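Local coordinates for thiazoline oxidase/subtilisin-like protease (Prochloron didemni, PDB 4H6X), which probably cleaves precursor peptides and joins their ends in patellamide maturation, as a subtilisin-like transamidating protease, at residues 34-39 with 135-140; 59-64 with 157-162. All coordinates share one frame; numbering follows the deposited sequence.

Contact 1 of 2, residues 34-39 with 135-140; sequences TIVIID and INMPQD
I135 is held at both its backbone N and O by strand 34-39, which runs parallel beside it. Its N-H reaches I35 O at 2.9 Å, I37 N returns to I135 O at 2.8 Å, and M137 N closes the ladder on I37 O. All three bonds are nearly straight. The tight part of the contact surrounds this ladder. On the face carrying V36, I38, I135 and M137, V36 CG2 packs alongside I135 CB, and T34 CG2 meets the I135 CD1 methyl at 3.9 Å. The M137 chain bends at chi3 (-60°), laying its terminal CE against V36 CG1, 3.9 Å away, where M137 also packs on A159 and L162 of helix 154-165. On the other face, N136 OD1 rests against I37 CB at 3.7 Å while accepting a bond from T114; N136 ND2 serves Y44.

Towards the C-terminal ends the pairing slackens. Q139 N approaches D39 O at 2.7 Å, yet the bond is weak and bent (129° at the hydrogen). The Q139 side chain donates from NE2 to M137 O of its own segment at 2.9 Å, from above the carbonyl plane, while its CG touches I38 CG2 across the contact. Beyond Q139 the segment reaches partly exposed D140, salt-bridged to R103. The regular ladder gives way near D39, whose OD2 bonds H109 ND1, consistent with the Asp-His pair of a subtilisin Ser-His-Asp triad.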
loop_
_atom_site.group_PDB
_atom_site.type_symbol
_atom_site.label_atom_id
_atom_site.label_comp_id
_atom_site.label_asym_id
_atom_site.label_seq_id
_atom_site.Cartn_x
_atom_site.Cartn_y
_atom_site.Cartn_z
ATOM N N THR A 34 -7.661 -1.778 -10.831
ATOM C CA THR A 34 -7.856 -2.700 -9.708
ATOM C C THR A 34 -6.554 -2.949 -8.965
ATOM O O THR A 34 -5.566 -3.373 -9.574
ATOM C CB THR A 34 -8.446 -4.045 -10.191
ATOM O OG1 THR A 34 -9.741 -3.801 -10.746
ATOM C CG2 THR A 34 -8.553 -5.063 -9.017
ATOM N N ILE A 35 -6.562 -2.674 -7.660
ATOM C CA ILE A 35 -5.424 -2.960 -6.789
ATOM C C ILE A 35 -5.819 -4.147 -5.919
ATOM O O ILE A 35 -6.849 -4.109 -5.256
ATOM C CB ILE A 35 -5.084 -1.751 -5.866
ATOM C CG1 ILE A 35 -4.782 -0.481 -6.694
ATOM C CG2 ILE A 35 -3.928 -2.090 -4.921
ATOM C CD1 ILE A 35 -5.200 0.810 -5.999
ATOM N N VAL A 36 -5.006 -5.204 -5.940
ATOM C CA VAL A 36 -5.242 -6.346 -5.053
ATOM C C VAL A 36 -4.214 -6.280 -3.941
ATOM O O VAL A 36 -3.005 -6.245 -4.195
ATOM C CB VAL A 36 -5.185 -7.710 -5.788
ATOM C CG1 VAL A 36 -5.424 -8.856 -4.809
ATOM C CG2 VAL A 36 -6.230 -7.759 -6.904
ATOM N N ILE A 37 -4.707 -6.285 -2.707
ATOM C CA ILE A 37 -3.859 -6.152 -1.537
ATOM C C ILE A 37 -3.750 -7.496 -0.831
ATOM O O ILE A 37 -4.741 -8.020 -0.281
ATOM C CB ILE A 37 -4.415 -5.076 -0.569
ATOM C CG1 ILE A 37 -4.466 -3.708 -1.275
ATOM C CG2 ILE A 37 -3.587 -4.994 0.707
ATOM C CD1 ILE A 37 -5.164 -2.626 -0.447
ATOM N N ILE A 38 -2.542 -8.046 -0.874
ATOM C CA ILE A 38 -2.221 -9.291 -0.199
ATOM C C ILE A 38 -1.664 -8.940 1.175
ATOM O O ILE A 38 -0.496 -8.525 1.321
ATOM C CB ILE A 38 -1.253 -10.163 -1.044
ATOM C CG1 ILE A 38 -1.899 -10.480 -2.409
ATOM C CG2 ILE A 38 -0.841 -11.417 -0.271
ATOM C CD1 ILE A 38 -0.987 -11.215 -3.393
ATOM N N ASP A 39 -2.512 -9.092 2.195
ATOM C CA ASP A 39 -2.170 -8.635 3.544
ATOM C C ASP A 39 -3.159 -9.313 4.490
ATOM O O ASP A 39 -3.725 -10.353 4.139
ATOM C CB ASP A 39 -2.287 -7.095 3.607
ATOM C CG ASP A 39 -1.519 -6.471 4.783
ATOM O OD1 ASP A 39 -1.322 -7.127 5.836
ATOM O OD2 ASP A 39 -1.153 -5.283 4.667
ATOM N N ILE A 135 -9.393 -4.722 -4.088
ATOM C CA ILE A 135 -9.724 -6.055 -3.566
ATOM C C ILE A 135 -8.711 -6.427 -2.490
ATOM O O ILE A 135 -7.506 -6.509 -2.756
ATOM C CB ILE A 135 -9.711 -7.138 -4.669
ATOM C CG1 ILE A 135 -10.790 -6.835 -5.725
ATOM C CG2 ILE A 135 -9.891 -8.550 -4.066
ATOM C CD1 ILE A 135 -10.692 -7.681 -6.996
ATOM N N ASN A 136 -9.197 -6.608 -1.265
ATOM C CA ASN A 136 -8.382 -7.188 -0.213
ATOM C C ASN A 136 -8.419 -8.711 -0.296
ATOM O O ASN A 136 -9.495 -9.308 -0.395
ATOM C CB ASN A 136 -8.860 -6.712 1.162
ATOM C CG ASN A 136 -8.380 -5.305 1.497
ATOM O OD1 ASN A 136 -7.222 -5.104 1.885
ATOM N ND2 ASN A 136 -9.268 -4.337 1.381
ATOM N N MET A 137 -7.251 -9.341 -0.262
ATOM C CA MET A 137 -7.170 -10.802 -0.201
ATOM C C MET A 137 -6.518 -11.196 1.132
ATOM O O MET A 137 -5.287 -11.366 1.205
ATOM C CB MET A 137 -6.372 -11.349 -1.389
ATOM C CG MET A 137 -6.402 -12.872 -1.507
ATOM S SD MET A 137 -5.256 -13.527 -2.749
ATOM C CE MET A 137 -5.890 -12.731 -4.214
ATOM N N PRO A 138 -7.329 -11.308 2.205
ATOM C CA PRO A 138 -6.734 -11.471 3.544
ATOM C C PRO A 138 -6.012 -12.800 3.713
ATOM O O PRO A 138 -6.485 -13.820 3.217
ATOM C CB PRO A 138 -7.953 -11.432 4.478
ATOM C CG PRO A 138 -8.986 -10.679 3.706
ATOM C CD PRO A 138 -8.788 -11.148 2.282
ATOM N N GLN A 139 -4.899 -12.770 4.446
ATOM C CA GLN A 139 -4.029 -13.920 4.641
ATOM C C GLN A 139 -3.941 -14.371 6.115
ATOM O O GLN A 139 -3.164 -15.276 6.448
ATOM C CB GLN A 139 -2.609 -13.583 4.151
ATOM C CG GLN A 139 -2.513 -13.109 2.700
ATOM C CD GLN A 139 -2.994 -14.160 1.715
ATOM O OE1 GLN A 139 -2.702 -15.348 1.866
ATOM N NE2 GLN A 139 -3.757 -13.735 0.720
ATOM N N ASP A 140 -4.704 -13.746 7.006
ATOM C CA ASP A 140 -4.427 -13.943 8.449
ATOM C C ASP A 140 -4.778 -15.349 8.948
ATOM O O ASP A 140 -4.245 -15.813 9.985
ATOM C CB ASP A 140 -5.075 -12.854 9.310
ATOM C CG ASP A 140 -6.583 -12.892 9.266
ATOM O OD1 ASP A 140 -7.146 -12.797 8.141
ATOM O OD2 ASP A 140 -7.196 -13.003 10.366
#

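Contact 2 of 2, residues 59-64 with 157-162; sequences PYWHEP and ARAIDL
W61 and R158 stack across this contact, the guanidinium lying flat on the indole with planes 13° apart and centres 3.8 Å apart. This is a cation-pi arrangement: R158 CZ sits over the five-membered ring, 22° off its normal. A bend at chi3 (75°) turns NE back over the ring system, while NH2 reaches W61 CB at 3.4 Å and CD adds a CH-pi contact. P59 CB lies against the opposite indole face, offset toward its rim, so the ring has a neighbour on each face.

Apolar packing continues along the six-membered ring. L162 CD2 meets W61 CZ3 at 3.8 Å and also touches Y60 CE2, and R158 CB lies 3.4 Å from W61 CZ2. A type I beta turn from P59 to H62, closed by H62 N to P59 O, presents Y60 and W61 from the loop that follows edge strand 53-56, and they meet helix 154-165, the crossover helix of a beta-alpha-beta unit linking parallel strands 133-138 and 170-173. Within the turn, W61 CE3 stands over the centre of the Y60 ring, 3.6 Å above its plane.

No hydrogen bond joins the two segments directly; a water bridges them. It lies in the plane of the R158 guanidinium, at its edge, accepting from NH2 at 3.1 Å and bonding Y60 OH at 2.7 Å. Earlier on the same helix, N155 OD1 accepts from W61 NE1 and also bonds H62 NE2.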
loop_
_atom_site.group_PDB
_atom_site.type_symbol
_atom_site.label_atom_id
_atom_site.label_comp_id
_atom_site.label_asym_id
_atom_site.label_seq_id
_atom_site.Cartn_x
_atom_site.Cartn_y
_atom_site.Cartn_z
ATOM N N PRO A 59 -8.674 -16.261 0.172
ATOM C CA PRO A 59 -8.118 -17.418 -0.546
ATOM C C PRO A 59 -8.937 -18.656 -0.171
ATOM O O PRO A 59 -9.048 -18.978 1.015
ATOM C CB PRO A 59 -6.689 -17.522 0.007
ATOM C CG PRO A 59 -6.373 -16.147 0.490
ATOM C CD PRO A 59 -7.671 -15.604 1.021
ATOM N N TYR A 60 -9.512 -19.329 -1.167
ATOM C CA TYR A 60 -10.437 -20.431 -0.905
ATOM C C TYR A 60 -9.744 -21.676 -0.328
ATOM O O TYR A 60 -10.407 -22.580 0.211
ATOM C CB TYR A 60 -11.201 -20.767 -2.176
ATOM C CG TYR A 60 -10.299 -21.067 -3.366
ATOM C CD1 TYR A 60 -9.874 -22.362 -3.624
ATOM C CD2 TYR A 60 -9.857 -20.045 -4.204
ATOM C CE1 TYR A 60 -9.053 -22.644 -4.694
ATOM C CE2 TYR A 60 -9.026 -20.310 -5.283
ATOM C CZ TYR A 60 -8.636 -21.611 -5.523
ATOM O OH TYR A 60 -7.803 -21.892 -6.555
ATOM N N TRP A 61 -8.419 -21.720 -0.458
ATOM C CA TRP A 61 -7.611 -22.810 0.088
ATOM C C TRP A 61 -7.241 -22.635 1.569
ATOM O O TRP A 61 -6.605 -23.513 2.157
ATOM C CB TRP A 61 -6.355 -23.055 -0.774
ATOM C CG TRP A 61 -5.386 -21.883 -0.842
ATOM C CD1 TRP A 61 -4.295 -21.666 -0.042
ATOM C CD2 TRP A 61 -5.417 -20.801 -1.783
ATOM N NE1 TRP A 61 -3.663 -20.502 -0.414
ATOM C CE2 TRP A 61 -4.331 -19.951 -1.480
ATOM C CE3 TRP A 61 -6.264 -20.465 -2.858
ATOM C CZ2 TRP A 61 -4.066 -18.773 -2.212
ATOM C CZ3 TRP A 61 -5.997 -19.278 -3.594
ATOM C CH2 TRP A 61 -4.908 -18.461 -3.261
ATOM N N HIS A 62 -7.659 -21.525 2.180
ATOM C CA HIS A 62 -7.475 -21.317 3.628
ATOM C C HIS A 62 -8.656 -21.826 4.441
ATOM O O HIS A 62 -9.800 -21.655 4.043
ATOM C CB HIS A 62 -7.281 -19.829 3.955
ATOM C CG HIS A 62 -6.007 -19.250 3.427
ATOM N ND1 HIS A 62 -5.773 -17.892 3.386
ATOM C CD2 HIS A 62 -4.903 -19.839 2.905
ATOM C CE1 HIS A 62 -4.569 -17.671 2.886
ATOM N NE2 HIS A 62 -4.020 -18.836 2.583
ATOM N N GLU A 63 -8.374 -22.452 5.578
ATOM C CA GLU A 63 -9.407 -22.700 6.587
ATOM C C GLU A 63 -9.772 -21.347 7.203
ATOM O O GLU A 63 -8.879 -20.578 7.562
ATOM C CB GLU A 63 -8.906 -23.660 7.669
ATOM C CG GLU A 63 -8.782 -25.118 7.237
ATOM C CD GLU A 63 -10.122 -25.787 6.926
ATOM O OE1 GLU A 63 -11.184 -25.303 7.388
ATOM O OE2 GLU A 63 -10.108 -26.815 6.213
ATOM N N PRO A 64 -11.077 -21.022 7.283
ATOM C CA PRO A 64 -11.438 -19.740 7.898
ATOM C C PRO A 64 -11.042 -19.690 9.380
ATOM O O PRO A 64 -11.190 -20.677 10.091
ATOM C CB PRO A 64 -12.961 -19.696 7.737
ATOM C CG PRO A 64 -13.216 -20.530 6.528
ATOM C CD PRO A 64 -12.242 -21.668 6.649
ATOM N N ALA A 157 2.646 -17.354 -3.765
ATOM C CA ALA A 157 2.521 -17.684 -5.190
ATOM C C ALA A 157 1.059 -17.951 -5.570
ATOM O O ALA A 157 0.554 -17.430 -6.556
ATOM C CB ALA A 157 3.387 -18.890 -5.537
ATOM N N ARG A 158 0.395 -18.781 -4.776
ATOM C CA ARG A 158 -1.025 -19.072 -4.995
ATOM C C ARG A 158 -1.884 -17.792 -4.925
ATOM O O ARG A 158 -2.797 -17.600 -5.730
ATOM C CB ARG A 158 -1.494 -20.115 -3.982
ATOM C CG ARG A 158 -0.782 -21.458 -4.129
ATOM C CD ARG A 158 -1.310 -22.480 -3.120
ATOM N NE ARG A 158 -2.632 -23.012 -3.489
ATOM C CZ ARG A 158 -3.274 -23.973 -2.810
ATOM N NH1 ARG A 158 -2.736 -24.502 -1.702
ATOM N NH2 ARG A 158 -4.452 -24.408 -3.240
ATOM N N ALA A 159 -1.597 -16.938 -3.947
ATOM C CA ALA A 159 -2.292 -15.649 -3.825
ATOM C C ALA A 159 -2.124 -14.754 -5.068
ATOM O O ALA A 159 -3.075 -14.109 -5.516
ATOM C CB ALA A 159 -1.835 -14.924 -2.572
ATOM N N ILE A 160 -0.902 -14.698 -5.592
ATOM C CA ILE A 160 -0.593 -13.882 -6.776
ATOM C C ILE A 160 -1.353 -14.418 -8.004
ATOM O O ILE A 160 -1.975 -13.628 -8.718
ATOM C CB ILE A 160 0.935 -13.763 -6.993
ATOM C CG1 ILE A 160 1.529 -12.826 -5.932
ATOM C CG2 ILE A 160 1.284 -13.238 -8.395
ATOM C CD1 ILE A 160 3.042 -12.943 -5.783
ATOM N N ASP A 161 -1.344 -15.749 -8.215
ATOM C CA ASP A 161 -2.091 -16.343 -9.339
ATOM C C ASP A 161 -3.547 -15.977 -9.221
ATOM O O ASP A 161 -4.176 -15.667 -10.223
ATOM C CB ASP A 161 -1.973 -17.883 -9.409
ATOM C CG ASP A 161 -0.612 -18.346 -9.870
ATOM O OD1 ASP A 161 0.023 -17.619 -10.665
ATOM O OD2 ASP A 161 -0.170 -19.424 -9.418
ATOM N N LEU A 162 -4.102 -16.049 -8.000
ATOM C CA LEU A 162 -5.490 -15.638 -7.800
ATOM C C LEU A 162 -5.699 -14.137 -8.089
ATOM O O LEU A 162 -6.652 -13.755 -8.756
ATOM C CB LEU A 162 -5.984 -15.982 -6.379
ATOM C CG LEU A 162 -7.464 -15.659 -6.084
ATOM C CD1 LEU A 162 -8.410 -16.294 -7.111
ATOM C CD2 LEU A 162 -7.810 -16.110 -4.667
HETATM O O HOH W 1 -6.233 -23.916 -5.790
#

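From the N terminus the segments come in the order 34-39, 59-64, 135-140, 157-162, so the two contacts cross rather than nest. Contact 1 closes a loop of 95 residues, bringing strand 133-138 between strands 34-39 and 53-56 within the parallel sheet. Contact 2 closes one of 92 residues, joining the loop after strand 53-56 to helix 154-165, which follows strand 133-138. Their centres lie about 10 Å apart and they touch: M137 CE comes within 3.4 Å of A159 O, and P59 packs on P138 and Q139. Together they tie two inner strands and the loop after edge strand 53-56 to a helix on one face of the sheet.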